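PDB 3KLJ: NAD(FAD)-dependent dehydrogenase, NirB-family (N-terminal domain) from Clostridium acetobutylicum, which catalyses the NADH-dependent reduction of rubredoxin through its bound FAD, passing electrons on to the dioxygen-scavenging system of this anaerobe. Local coordinates for residues 39-42 and 47-50; 59-64 and 131-136. All coordinates share one frame; numbering follows the deposited sequence.

Contact 1. Residues 39-42 and 47-50. With FAD (flavin-adenine dinucleotide), chain B.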
loop_
_atom_site.group_PDB
_atom_site.type_symbol
_atom_site.label_atom_id
_atom_site.label_comp_id
_atom_site.label_asym_id
_atom_site.label_seq_id
_atom_site.Cartn_x
_atom_site.Cartn_y
_atom_site.Cartn_z
ATOM N N ASN A 39 -3.570 -1.726 -19.360
ATOM C CA ASN A 39 -4.172 -1.248 -18.102
ATOM C C ASN A 39 -5.684 -1.367 -18.038
ATOM O O ASN A 39 -6.382 -0.939 -18.956
ATOM C CB ASN A 39 -3.752 0.188 -17.786
ATOM C CG ASN A 39 -3.962 0.559 -16.310
ATOM O OD1 ASN A 39 -3.565 -0.169 -15.379
ATOM N ND2 ASN A 39 -4.587 1.701 -16.098
ATOM N N SER A 40 -6.173 -1.937 -16.938
ATOM C CA SER A 40 -7.599 -2.176 -16.732
ATOM C C SER A 40 -8.396 -0.881 -16.544
ATOM O O SER A 40 -9.582 -0.834 -16.878
ATOM C CB SER A 40 -7.820 -3.114 -15.545
ATOM O OG SER A 40 -7.392 -2.504 -14.335
ATOM N N GLU A 41 -7.741 0.156 -16.016
ATOM C CA GLU A 41 -8.370 1.466 -15.802
ATOM C C GLU A 41 -8.354 2.307 -17.083
ATOM O O GLU A 41 -7.608 2.011 -18.020
ATOM C CB GLU A 41 -7.672 2.237 -14.670
ATOM C CG GLU A 41 -7.485 1.452 -13.364
ATOM C CD GLU A 41 -7.009 2.331 -12.204
ATOM O OE1 GLU A 41 -7.516 3.455 -12.047
ATOM O OE2 GLU A 41 -6.135 1.887 -11.433
ATOM N N LYS A 42 -9.170 3.359 -17.116
ATOM C CA LYS A 42 -9.236 4.228 -18.294
ATOM C C LYS A 42 -8.273 5.417 -18.207
ATOM O O LYS A 42 -8.321 6.330 -19.039
ATOM C CB LYS A 42 -10.678 4.678 -18.581
ATOM C CG LYS A 42 -11.431 5.263 -17.400
ATOM C CD LYS A 42 -12.888 5.556 -17.771
ATOM C CE LYS A 42 -13.766 5.708 -16.528
ATOM N NZ LYS A 42 -14.028 4.389 -15.879
ATOM N N TYR A 47 -0.204 8.675 -9.416
ATOM C CA TYR A 47 0.373 8.547 -8.079
ATOM C C TYR A 47 -0.746 8.203 -7.101
ATOM O O TYR A 47 -1.303 9.085 -6.420
ATOM C CB TYR A 47 1.086 9.839 -7.664
ATOM C CG TYR A 47 2.137 9.618 -6.599
ATOM C CD1 TYR A 47 1.814 9.704 -5.247
ATOM C CD2 TYR A 47 3.454 9.308 -6.945
ATOM C CE1 TYR A 47 2.778 9.488 -4.257
ATOM C CE2 TYR A 47 4.424 9.099 -5.969
ATOM C CZ TYR A 47 4.076 9.196 -4.627
ATOM O OH TYR A 47 5.014 8.976 -3.659
ATOM N N ARG A 48 -1.068 6.914 -7.060
ATOM C CA ARG A 48 -2.195 6.388 -6.282
ATOM C C ARG A 48 -2.304 6.891 -4.814
ATOM O O ARG A 48 -3.420 7.153 -4.364
ATOM C CB ARG A 48 -2.211 4.847 -6.343
ATOM C CG ARG A 48 -3.522 4.175 -5.871
ATOM C CD ARG A 48 -3.468 2.629 -6.060
ATOM N NE ARG A 48 -3.216 2.270 -7.462
ATOM C CZ ARG A 48 -4.103 2.400 -8.451
ATOM N NH1 ARG A 48 -3.769 2.066 -9.690
ATOM N NH2 ARG A 48 -5.326 2.858 -8.211
ATOM N N PRO A 49 -1.168 7.010 -4.068
ATOM C CA PRO A 49 -1.290 7.512 -2.688
ATOM C C PRO A 49 -1.900 8.904 -2.534
ATOM O O PRO A 49 -2.248 9.281 -1.414
ATOM C CB PRO A 49 0.164 7.502 -2.172
ATOM C CG PRO A 49 0.813 6.372 -2.950
ATOM C CD PRO A 49 0.201 6.520 -4.340
ATOM N N ARG A 50 -2.060 9.649 -3.628
ATOM C CA ARG A 50 -2.626 10.993 -3.523
ATOM C C ARG A 50 -4.140 11.008 -3.755
ATOM O O ARG A 50 -4.727 12.073 -3.850
ATOM C CB ARG A 50 -1.923 11.990 -4.454
ATOM C CG ARG A 50 -0.429 11.882 -4.428
ATOM C CD ARG A 50 0.265 13.203 -4.358
ATOM N NE ARG A 50 0.275 13.916 -5.620
ATOM C CZ ARG A 50 -0.334 15.079 -5.844
ATOM N NH1 ARG A 50 -1.028 15.680 -4.892
ATOM N NH2 ARG A 50 -0.250 15.638 -7.034
HETATM P PA FAD B . -1.161 -0.448 -8.647
HETATM O O1A FAD B . -2.349 -1.118 -8.012
HETATM O O2A FAD B . -0.995 0.988 -8.209
HETATM O O5B FAD B . -1.289 -0.525 -10.236
HETATM C C5B FAD B . -1.604 -1.746 -10.881
HETATM C C4B FAD B . -2.469 -1.459 -12.109
HETATM O O4B FAD B . -2.687 -2.669 -12.834
HETATM C C3B FAD B . -3.845 -0.936 -11.705
HETATM O O3B FAD B . -4.122 0.250 -12.431
HETATM C C2B FAD B . -4.814 -2.046 -12.072
HETATM O O2B FAD B . -6.044 -1.553 -12.555
HETATM C C1B FAD B . -4.060 -2.785 -13.168
HETATM N N9A FAD B . -4.455 -4.199 -13.308
HETATM C C8A FAD B . -4.831 -5.065 -12.317
HETATM N N7A FAD B . -5.109 -6.266 -12.876
HETATM C C5A FAD B . -4.910 -6.185 -14.208
HETATM C C6A FAD B . -5.055 -7.113 -15.239
HETATM N N6A FAD B . -5.714 -8.253 -15.025
HETATM N N1A FAD B . -4.777 -6.719 -16.536
HETATM C C2A FAD B . -4.363 -5.428 -16.810
HETATM N N3A FAD B . -4.234 -4.512 -15.783
HETATM C C4A FAD B . -4.499 -4.887 -14.497
HETATM N N1 FAD B . 1.911 3.530 -0.406
HETATM C C2 FAD B . 2.896 4.153 0.331
HETATM O O2 FAD B . 4.042 3.744 0.268
HETATM N N3 FAD B . 2.607 5.251 1.115
HETATM C C4 FAD B . 1.318 5.725 1.180
HETATM O O4 FAD B . 1.091 6.700 1.903
HETATM C C4X FAD B . 0.302 5.095 0.448
HETATM N N5 FAD B . -1.004 5.559 0.490
HETATM C C5X FAD B . -1.998 4.935 -0.240
HETATM C C6 FAD B . -3.316 5.407 -0.188
HETATM C C7 FAD B . -4.312 4.768 -0.944
HETATM C C7M FAD B . -5.726 5.268 -0.892
HETATM C C8 FAD B . -3.994 3.662 -1.733
HETATM C C8M FAD B . -5.044 2.952 -2.550
HETATM C C9 FAD B . -2.685 3.197 -1.774
HETATM C C9A FAD B . -1.683 3.832 -1.034
HETATM N N10 FAD B . -0.371 3.364 -1.086
HETATM C C10 FAD B . 0.615 3.994 -0.350
HETATM C "C1'" FAD B . -0.032 2.170 -1.915
HETATM C "C2'" FAD B . 0.557 2.537 -3.260
HETATM O "O2'" FAD B . -0.431 3.213 -4.010
HETATM C "C3'" FAD B . 0.954 1.243 -3.942
HETATM O "O3'" FAD B . 2.019 0.640 -3.231
HETATM C "C4'" FAD B . 1.390 1.435 -5.385
HETATM O "O4'" FAD B . 0.365 2.075 -6.134
HETATM C "C5'" FAD B . 1.648 0.063 -5.995
HETATM O "O5'" FAD B . 1.859 0.251 -7.370
HETATM P P FAD B . 1.661 -0.969 -8.370
HETATM O O1P FAD B . 2.010 -0.506 -9.775
HETATM O O2P FAD B . 2.427 -2.185 -7.909
HETATM O O3P FAD B . 0.101 -1.368 -8.258
#
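E41 and R48 reach for each other from opposite directions and meet in a salt bridge, with OE2 of E41 2.9 Å from NH1 of R48. The N-H points well at its acceptor (158°), OE2 is met nearly along its C-O bond, and the carboxylate plane is turned 46° from the guanidinium. A longer, weak bond runs from NH2 to the same oxygen. R48 bends at chi3 (-58°), which turns its NE-NH1 edge to the FAD: NE gives a nearly straight bond of 2.7 Å to the adenosine-side phosphate oxygen O2A, and NH1 a weak one to the same oxygen. The guanidinium thus lies edge-on between a carboxylate and a phosphate, and its rotation is fixed by both. This belongs to the FAD-binding domain of the glutathione-reductase fold, where an acidic residue at the end of the second strand of the Rossmann-type sheet commonly binds the adenosine ribose; E41, shortly after strand 35-38, probably plays that part. OE2 of E41 lies 2.8 Å from the ribose hydroxyl O3B, and OD1 of N39 is 3.0 Å from that same hydroxyl. The other carboxylate oxygen, OE1, bonds to the Y46 hydroxyl, which also accepts from NH2 of R48. Farther along the cofactor, P49 lays its ring against the flavin, CB 3.5 Å from N5 and CG 3.5 Å from C10.

Contact 2. Residues 59-64 and 131-136. With FAD (flavin-adenine dinucleotide), chain B.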
loop_
_atom_site.group_PDB
_atom_site.type_symbol
_atom_site.label_atom_id
_atom_site.label_comp_id
_atom_site.label_asym_id
_atom_site.label_seq_id
_atom_site.Cartn_x
_atom_site.Cartn_y
_atom_site.Cartn_z
ATOM N N LYS A 59 -9.075 17.812 -6.282
ATOM C CA LYS A 59 -8.179 17.635 -7.425
ATOM C C LYS A 59 -8.746 16.573 -8.369
ATOM O O LYS A 59 -9.545 15.731 -7.951
ATOM C CB LYS A 59 -6.761 17.271 -6.949
ATOM C CG LYS A 59 -6.013 18.496 -6.380
ATOM C CD LYS A 59 -4.628 18.133 -5.862
ATOM C CE LYS A 59 -3.886 19.391 -5.391
ATOM N NZ LYS A 59 -3.765 20.410 -6.470
ATOM N N SER A 60 -8.352 16.621 -9.640
ATOM C CA SER A 60 -8.798 15.628 -10.621
ATOM C C SER A 60 -7.684 14.651 -10.996
ATOM O O SER A 60 -6.570 14.708 -10.435
ATOM C CB SER A 60 -9.370 16.311 -11.866
ATOM O OG SER A 60 -8.378 17.076 -12.525
ATOM N N ILE A 61 -7.999 13.734 -11.918
ATOM C CA ILE A 61 -7.045 12.728 -12.380
ATOM C C ILE A 61 -5.783 13.381 -12.945
ATOM O O ILE A 61 -4.662 12.958 -12.653
ATOM C CB ILE A 61 -7.684 11.703 -13.394
ATOM C CG1 ILE A 61 -6.660 10.664 -13.879
ATOM C CG2 ILE A 61 -8.340 12.410 -14.602
ATOM C CD1 ILE A 61 -6.157 9.686 -12.811
ATOM N N ASP A 62 -5.986 14.429 -13.732
ATOM C CA ASP A 62 -4.899 15.178 -14.352
ATOM C C ASP A 62 -3.833 15.672 -13.369
ATOM O O ASP A 62 -2.654 15.725 -13.720
ATOM C CB ASP A 62 -5.484 16.332 -15.157
ATOM C CG ASP A 62 -6.666 15.892 -16.000
ATOM O OD1 ASP A 62 -6.493 14.929 -16.787
ATOM O OD2 ASP A 62 -7.760 16.487 -15.868
ATOM N N ASP A 63 -4.250 16.003 -12.143
ATOM C CA ASP A 63 -3.338 16.502 -11.121
ATOM C C ASP A 63 -2.477 15.417 -10.486
ATOM O O ASP A 63 -1.504 15.742 -9.807
ATOM C CB ASP A 63 -4.098 17.212 -10.001
ATOM C CG ASP A 63 -5.000 18.294 -10.510
ATOM O OD1 ASP A 63 -4.562 19.084 -11.373
ATOM O OD2 ASP A 63 -6.152 18.345 -10.043
ATOM N N ILE A 64 -2.844 14.146 -10.674
ATOM C CA ILE A 64 -2.100 13.049 -10.041
ATOM C C ILE A 64 -1.435 12.058 -11.002
ATOM O O ILE A 64 -0.733 11.144 -10.556
ATOM C CB ILE A 64 -2.929 12.285 -8.954
ATOM C CG1 ILE A 64 -4.182 11.621 -9.553
ATOM C CG2 ILE A 64 -3.259 13.210 -7.761
ATOM C CD1 ILE A 64 -4.769 10.527 -8.661
ATOM N N TYR A 131 -9.594 2.364 -3.662
ATOM C CA TYR A 131 -8.405 1.845 -4.319
ATOM C C TYR A 131 -8.066 2.688 -5.545
ATOM O O TYR A 131 -6.915 3.093 -5.719
ATOM C CB TYR A 131 -8.541 0.363 -4.709
ATOM C CG TYR A 131 -7.178 -0.219 -5.012
ATOM C CD1 TYR A 131 -6.352 -0.652 -3.976
ATOM C CD2 TYR A 131 -6.685 -0.272 -6.320
ATOM C CE1 TYR A 131 -5.080 -1.142 -4.226
ATOM C CE2 TYR A 131 -5.414 -0.761 -6.582
ATOM C CZ TYR A 131 -4.615 -1.192 -5.520
ATOM O OH TYR A 131 -3.353 -1.697 -5.743
ATOM N N SER A 132 -9.080 2.960 -6.367
ATOM C CA SER A 132 -8.899 3.580 -7.681
ATOM C C SER A 132 -9.394 5.018 -7.739
ATOM O O SER A 132 -10.111 5.473 -6.847
ATOM C CB SER A 132 -9.648 2.774 -8.726
ATOM O OG SER A 132 -11.038 2.915 -8.522
ATOM N N TYR A 133 -9.024 5.728 -8.801
ATOM C CA TYR A 133 -9.534 7.088 -9.008
ATOM C C TYR A 133 -11.062 7.102 -9.100
ATOM O O TYR A 133 -11.706 7.986 -8.543
ATOM C CB TYR A 133 -8.908 7.732 -10.243
ATOM C CG TYR A 133 -9.446 9.117 -10.539
ATOM C CD1 TYR A 133 -9.055 10.218 -9.771
ATOM C CD2 TYR A 133 -10.359 9.328 -11.581
ATOM C CE1 TYR A 133 -9.556 11.499 -10.035
ATOM C CE2 TYR A 133 -10.866 10.611 -11.852
ATOM C CZ TYR A 133 -10.457 11.683 -11.075
ATOM O OH TYR A 133 -10.939 12.949 -11.332
ATOM N N ASP A 134 -11.635 6.120 -9.798
ATOM C CA ASP A 134 -13.096 5.998 -9.887
ATOM C C ASP A 134 -13.737 5.747 -8.516
ATOM O O ASP A 134 -14.826 6.248 -8.244
ATOM C CB ASP A 134 -13.502 4.919 -10.897
ATOM C CG ASP A 134 -13.366 5.385 -12.349
ATOM O OD1 ASP A 134 -13.225 6.600 -12.602
ATOM O OD2 ASP A 134 -13.394 4.527 -13.251
ATOM N N ASP A 135 -13.053 4.982 -7.665
ATOM C CA ASP A 135 -13.467 4.759 -6.279
ATOM C C ASP A 135 -13.598 6.083 -5.530
ATOM O O ASP A 135 -14.634 6.357 -4.919
ATOM C CB ASP A 135 -12.454 3.873 -5.536
ATOM C CG ASP A 135 -12.592 2.387 -5.870
ATOM O OD1 ASP A 135 -11.607 1.651 -5.658
ATOM O OD2 ASP A 135 -13.670 1.953 -6.315
ATOM N N ALA A 136 -12.539 6.896 -5.590
ATOM C CA ALA A 136 -12.526 8.213 -4.964
ATOM C C ALA A 136 -13.752 9.030 -5.370
ATOM O O ALA A 136 -14.434 9.570 -4.509
ATOM C CB ALA A 136 -11.242 8.963 -5.295
HETATM P PA FAD B . -1.161 -0.448 -8.647
HETATM O O1A FAD B . -2.349 -1.118 -8.012
HETATM O O2A FAD B . -0.995 0.988 -8.209
HETATM O O5B FAD B . -1.289 -0.525 -10.236
HETATM C C5B FAD B . -1.604 -1.746 -10.881
HETATM C C4B FAD B . -2.469 -1.459 -12.109
HETATM O O4B FAD B . -2.687 -2.669 -12.834
HETATM C C3B FAD B . -3.845 -0.936 -11.705
HETATM O O3B FAD B . -4.122 0.250 -12.431
HETATM C C2B FAD B . -4.814 -2.046 -12.072
HETATM O O2B FAD B . -6.044 -1.553 -12.555
HETATM C C1B FAD B . -4.060 -2.785 -13.168
HETATM N N9A FAD B . -4.455 -4.199 -13.308
HETATM C C8A FAD B . -4.831 -5.065 -12.317
HETATM N N7A FAD B . -5.109 -6.266 -12.876
HETATM C C5A FAD B . -4.910 -6.185 -14.208
HETATM C C6A FAD B . -5.055 -7.113 -15.239
HETATM N N6A FAD B . -5.714 -8.253 -15.025
HETATM N N1A FAD B . -4.777 -6.719 -16.536
HETATM C C2A FAD B . -4.363 -5.428 -16.810
HETATM N N3A FAD B . -4.234 -4.512 -15.783
HETATM C C4A FAD B . -4.499 -4.887 -14.497
HETATM N N1 FAD B . 1.911 3.530 -0.406
HETATM C C2 FAD B . 2.896 4.153 0.331
HETATM O O2 FAD B . 4.042 3.744 0.268
HETATM N N3 FAD B . 2.607 5.251 1.115
HETATM C C4 FAD B . 1.318 5.725 1.180
HETATM O O4 FAD B . 1.091 6.700 1.903
HETATM C C4X FAD B . 0.302 5.095 0.448
HETATM N N5 FAD B . -1.004 5.559 0.490
HETATM C C5X FAD B . -1.998 4.935 -0.240
HETATM C C6 FAD B . -3.316 5.407 -0.188
HETATM C C7 FAD B . -4.312 4.768 -0.944
HETATM C C7M FAD B . -5.726 5.268 -0.892
HETATM C C8 FAD B . -3.994 3.662 -1.733
HETATM C C8M FAD B . -5.044 2.952 -2.550
HETATM C C9 FAD B . -2.685 3.197 -1.774
HETATM C C9A FAD B . -1.683 3.832 -1.034
HETATM N N10 FAD B . -0.371 3.364 -1.086
HETATM C C10 FAD B . 0.615 3.994 -0.350
HETATM C "C1'" FAD B . -0.032 2.170 -1.915
HETATM C "C2'" FAD B . 0.557 2.537 -3.260
HETATM O "O2'" FAD B . -0.431 3.213 -4.010
HETATM C "C3'" FAD B . 0.954 1.243 -3.942
HETATM O "O3'" FAD B . 2.019 0.640 -3.231
HETATM C "C4'" FAD B . 1.390 1.435 -5.385
HETATM O "O4'" FAD B . 0.365 2.075 -6.134
HETATM C "C5'" FAD B . 1.648 0.063 -5.995
HETATM O "O5'" FAD B . 1.859 0.251 -7.370
HETATM P P FAD B . 1.661 -0.969 -8.370
HETATM O O1P FAD B . 2.010 -0.506 -9.775
HETATM O O2P FAD B . 2.427 -2.185 -7.909
HETATM O O3P FAD B . 0.101 -1.368 -8.258
#
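Apolar packing of a loop against the first turn of a helix makes this contact: residues 59-64, between helices 51-56 and 69-74, meet the start of helix 133-146 through the ring of Y133. I61 stands over one face of the ring, its CB 3.7 Å from the centroid and 14° off the normal, a CH-pi contact. With CG1 anti to the backbone N (chi1 179°), I61 carries CD1 back over the ring toward its root, 4.0 Å from CG of Y133, while CG2 sits above the CE2 side. The phenol end reaches the backbone of the loop, where OH lies 3.1 Å from N of I61 and 3.5 Å from CA of S60.

The helix start is held by a capping box: the N-cap S132 accepts from N of D135 at OG (3.0 Å), and OD1 of D135 accepts in return from N of S132 (2.9 Å). N of Y131 reaches the same OD1 from the opposite face of the carboxylate. Y131, held at its backbone N by D135, gives its hydroxyl proton to the FAD phosphate oxygen O1A, which lies 2.5 Å from OH in the plane of the ring, and N of S114 bonds the same hydroxyl. The joint between loop and helix is thus largely apolar, whereas the polar bonds at the helix start probably help to position a tyrosine that binds the cofactor pyrophosphate.

Overall arrangement
Contact 1 closes before contact 2 opens along the chain, yet their centres are only 7 Å apart. Both segments of contact 1 lie in the loop from strand 35-38 to helix 51-56, within the FAD-binding domain. Contact 2 brings the loop after that helix against residues 131-136, which belong to the NADH-binding domain, so it spans the domain boundary. Direct links tie the two together: a salt bridge from K42 to D134, a probable hydrogen bond from N of Y47 to O of I64, and a hydrogen bond from NH2 of R48 to O of Y131. R48 and Y131 also bind the same FAD phosphate, so both domains help hold the cofactor.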